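Long-range contact in extracellular solute-binding protein family 1 (Arthrobacter chlorophenolicus, PDB 4R2F), which probably serves as the sugar-capturing solute-binding component of an ABC transporter, and holds the disaccharide laminaribiose in its pocket: residues S163-G171 against A182-A191. Numbering follows the deposited sequence.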
loop_
_atom_site.group_PDB
_atom_site.type_symbol
_atom_site.label_atom_id
_atom_site.label_comp_id
_atom_site.label_asym_id
_atom_site.label_seq_id
_atom_site.Cartn_x
_atom_site.Cartn_y
_atom_site.Cartn_z
ATOM N N SER A 163 -22.012 -6.418 13.079
ATOM C CA SER A 163 -22.533 -7.392 14.049
ATOM C C SER A 163 -21.701 -7.414 15.320
ATOM O O SER A 163 -22.220 -7.624 16.404
ATOM C CB SER A 163 -22.598 -8.795 13.430
ATOM O OG SER A 163 -21.332 -9.195 12.905
ATOM N N LEU A 164 -20.405 -7.171 15.201
ATOM C CA LEU A 164 -19.537 -7.278 16.363
ATOM C C LEU A 164 -19.570 -6.040 17.218
ATOM O O LEU A 164 -19.343 -6.108 18.431
ATOM C CB LEU A 164 -18.090 -7.590 15.931
ATOM C CG LEU A 164 -17.943 -8.997 15.356
ATOM C CD1 LEU A 164 -16.520 -9.280 14.910
ATOM C CD2 LEU A 164 -18.382 -10.030 16.385
ATOM N N PHE A 165 -19.832 -4.902 16.590
ATOM C CA PHE A 165 -20.021 -3.667 17.336
ATOM C C PHE A 165 -21.362 -3.724 18.061
ATOM O O PHE A 165 -21.466 -3.299 19.198
ATOM C CB PHE A 165 -19.911 -2.449 16.420
ATOM C CG PHE A 165 -18.501 -1.977 16.260
ATOM C CD1 PHE A 165 -17.593 -2.705 15.482
ATOM C CD2 PHE A 165 -18.048 -0.869 16.963
ATOM C CE1 PHE A 165 -16.275 -2.297 15.379
ATOM C CE2 PHE A 165 -16.729 -0.467 16.867
ATOM C CZ PHE A 165 -15.847 -1.168 16.068
ATOM N N GLU A 166 -22.366 -4.292 17.404
ATOM C CA GLU A 166 -23.674 -4.510 18.015
ATOM C C GLU A 166 -23.578 -5.460 19.212
ATOM O O GLU A 166 -24.102 -5.176 20.271
ATOM C CB GLU A 166 -24.613 -5.075 16.958
ATOM C CG GLU A 166 -25.947 -5.592 17.452
ATOM C CD GLU A 166 -26.811 -6.038 16.291
ATOM O OE1 GLU A 166 -26.296 -6.742 15.390
ATOM O OE2 GLU A 166 -28.000 -5.669 16.271
ATOM N N LYS A 167 -22.891 -6.581 19.034
ATOM C CA LYS A 167 -22.670 -7.518 20.105
ATOM C C LYS A 167 -21.973 -6.908 21.313
ATOM O O LYS A 167 -22.314 -7.213 22.445
ATOM C CB LYS A 167 -21.846 -8.706 19.611
ATOM C CG LYS A 167 -21.823 -9.877 20.588
ATOM C CD LYS A 167 -20.586 -10.753 20.420
ATOM C CE LYS A 167 -20.675 -11.656 19.199
ATOM N NZ LYS A 167 -21.420 -12.913 19.476
ATOM N N ALA A 168 -20.981 -6.066 21.082
ATOM C CA ALA A 168 -20.222 -5.460 22.175
ATOM C C ALA A 168 -20.943 -4.256 22.762
ATOM O O ALA A 168 -20.512 -3.716 23.771
ATOM C CB ALA A 168 -18.832 -5.029 21.684
ATOM N N GLY A 169 -21.996 -3.798 22.093
ATOM C CA GLY A 169 -22.755 -2.662 22.559
ATOM C C GLY A 169 -21.990 -1.359 22.433
ATOM O O GLY A 169 -22.127 -0.497 23.273
ATOM N N VAL A 170 -21.182 -1.202 21.383
ATOM C CA VAL A 170 -20.394 0.032 21.233
ATOM C C VAL A 170 -20.537 0.654 19.851
ATOM O O VAL A 170 -20.994 0.011 18.898
ATOM C CB VAL A 170 -18.893 -0.186 21.535
ATOM C CG1 VAL A 170 -18.683 -0.584 22.985
ATOM C CG2 VAL A 170 -18.299 -1.234 20.611
ATOM N N GLY A 171 -20.161 1.927 19.774
ATOM C CA GLY A 171 -20.231 2.706 18.553
ATOM C C GLY A 171 -18.887 2.724 17.834
ATOM O O GLY A 171 -17.841 2.343 18.386
ATOM N N ALA A 182 -13.750 1.317 22.858
ATOM C CA ALA A 182 -14.525 0.343 22.123
ATOM C C ALA A 182 -13.742 -0.968 22.002
ATOM O O ALA A 182 -14.312 -2.057 22.150
ATOM C CB ALA A 182 -14.870 0.876 20.758
ATOM N N GLY A 183 -12.445 -0.845 21.747
ATOM C CA GLY A 183 -11.550 -1.991 21.685
ATOM C C GLY A 183 -11.592 -2.878 22.917
ATOM O O GLY A 183 -11.683 -4.102 22.798
ATOM N N LYS A 184 -11.506 -2.272 24.101
ATOM C CA LYS A 184 -11.680 -3.027 25.357
ATOM C C LYS A 184 -13.018 -3.803 25.417
ATOM O O LYS A 184 -13.066 -4.920 25.917
ATOM C CB LYS A 184 -11.611 -2.099 26.572
ATOM C CG LYS A 184 -10.247 -1.508 26.874
ATOM C CD LYS A 184 -10.363 -0.645 28.122
ATOM C CE LYS A 184 -9.129 0.198 28.354
ATOM N NZ LYS A 184 -9.166 0.813 29.702
ATOM N N LYS A 185 -14.104 -3.198 24.940
ATOM C CA LYS A 185 -15.415 -3.853 24.996
ATOM C C LYS A 185 -15.481 -4.958 23.974
ATOM O O LYS A 185 -16.103 -5.972 24.208
ATOM C CB LYS A 185 -16.553 -2.873 24.729
ATOM C CG LYS A 185 -16.671 -1.750 25.742
ATOM C CD LYS A 185 -17.316 -2.218 27.026
ATOM C CE LYS A 185 -17.583 -1.031 27.925
ATOM N NZ LYS A 185 -18.211 -1.477 29.194
ATOM N N LEU A 186 -14.849 -4.750 22.826
ATOM C CA LEU A 186 -14.825 -5.757 21.787
ATOM C C LEU A 186 -14.016 -6.951 22.257
ATOM O O LEU A 186 -14.394 -8.097 22.030
ATOM C CB LEU A 186 -14.241 -5.184 20.506
ATOM C CG LEU A 186 -15.198 -4.220 19.809
ATOM C CD1 LEU A 186 -14.444 -3.296 18.872
ATOM C CD2 LEU A 186 -16.270 -4.993 19.051
ATOM N N LYS A 187 -12.903 -6.686 22.924
ATOM C CA LYS A 187 -12.122 -7.762 23.518
ATOM C C LYS A 187 -12.972 -8.567 24.502
ATOM O O LYS A 187 -12.915 -9.786 24.536
ATOM C CB LYS A 187 -10.900 -7.192 24.213
ATOM C CG LYS A 187 -10.008 -8.223 24.910
ATOM C CD LYS A 187 -8.867 -7.477 25.591
ATOM C CE LYS A 187 -8.649 -7.890 27.032
ATOM N NZ LYS A 187 -8.117 -9.271 27.063
ATOM N N GLY A 188 -13.781 -7.866 25.276
ATOM C CA GLY A 188 -14.666 -8.473 26.247
ATOM C C GLY A 188 -15.716 -9.373 25.638
ATOM O O GLY A 188 -16.207 -10.230 26.322
ATOM N N VAL A 189 -16.067 -9.214 24.361
ATOM C CA VAL A 189 -16.948 -10.210 23.726
ATOM C C VAL A 189 -16.177 -11.154 22.792
ATOM O O VAL A 189 -16.770 -11.790 21.930
ATOM C CB VAL A 189 -18.184 -9.601 23.016
ATOM C CG1 VAL A 189 -19.022 -8.807 24.016
ATOM C CG2 VAL A 189 -17.802 -8.746 21.807
ATOM N N GLY A 190 -14.866 -11.258 22.983
ATOM C CA GLY A 190 -14.043 -12.210 22.224
ATOM C C GLY A 190 -13.598 -11.781 20.830
ATOM O O GLY A 190 -13.132 -12.600 20.039
ATOM N N ALA A 191 -13.716 -10.498 20.522
ATOM C CA ALA A 191 -13.336 -10.007 19.197
ATOM C C ALA A 191 -11.972 -9.316 19.242
ATOM O O ALA A 191 -11.443 -9.003 20.315
ATOM C CB ALA A 191 -14.394 -9.047 18.678
#
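Helix 163-168 and helix 182-188 cross almost at right angles, 87° between their segment axes with 9.0 Å at closest approach, and Ala168 sits opposite Leu186, their CA atoms 5.4 Å apart. No hydrogen bond spans the contact; apolar side chains carry it. Leu186 is at the centre, and its two methyls divide the work. Its chi1 of -73° sets CG anti to its own carbonyl carbon, and from there chi2 of 159° turns CD1 over one face of the Phe165 ring, 4.2 Å from the centroid, a CH-pi contact. CD2 goes the other way, to Ala168 CB at 3.7 Å and to the carbonyl oxygen of Leu164. Cutting Leu186 back, with an alanine here, removes both methyls and would probably leave that ring face without its cover and a gap beside Ala168 CB. Val170, just past the helix end, spreads its two methyls over one turn of the second helix: CG1 lies 3.6 Å from CB of Lys185, while CG2 rests on the methyl of Ala182. Val189 and Lys167 run past each other in opposite directions, Lys167 CD coming within 3.7 Å of Val189 CG2. Leu164 CD1 reaches the methyl of Ala191, and both Leu164 and Leu186 also touch Ala272, which extends the apolar patch into a neighbouring loop. Each helix stops in a Schellman motif, with Gly169 and Gly190 at positive phi. This is orthogonal packing of two consecutive helices, 162-168 and 176-188, joined by a loop after strand 145-161 at the periphery of the solute-binding protein fold.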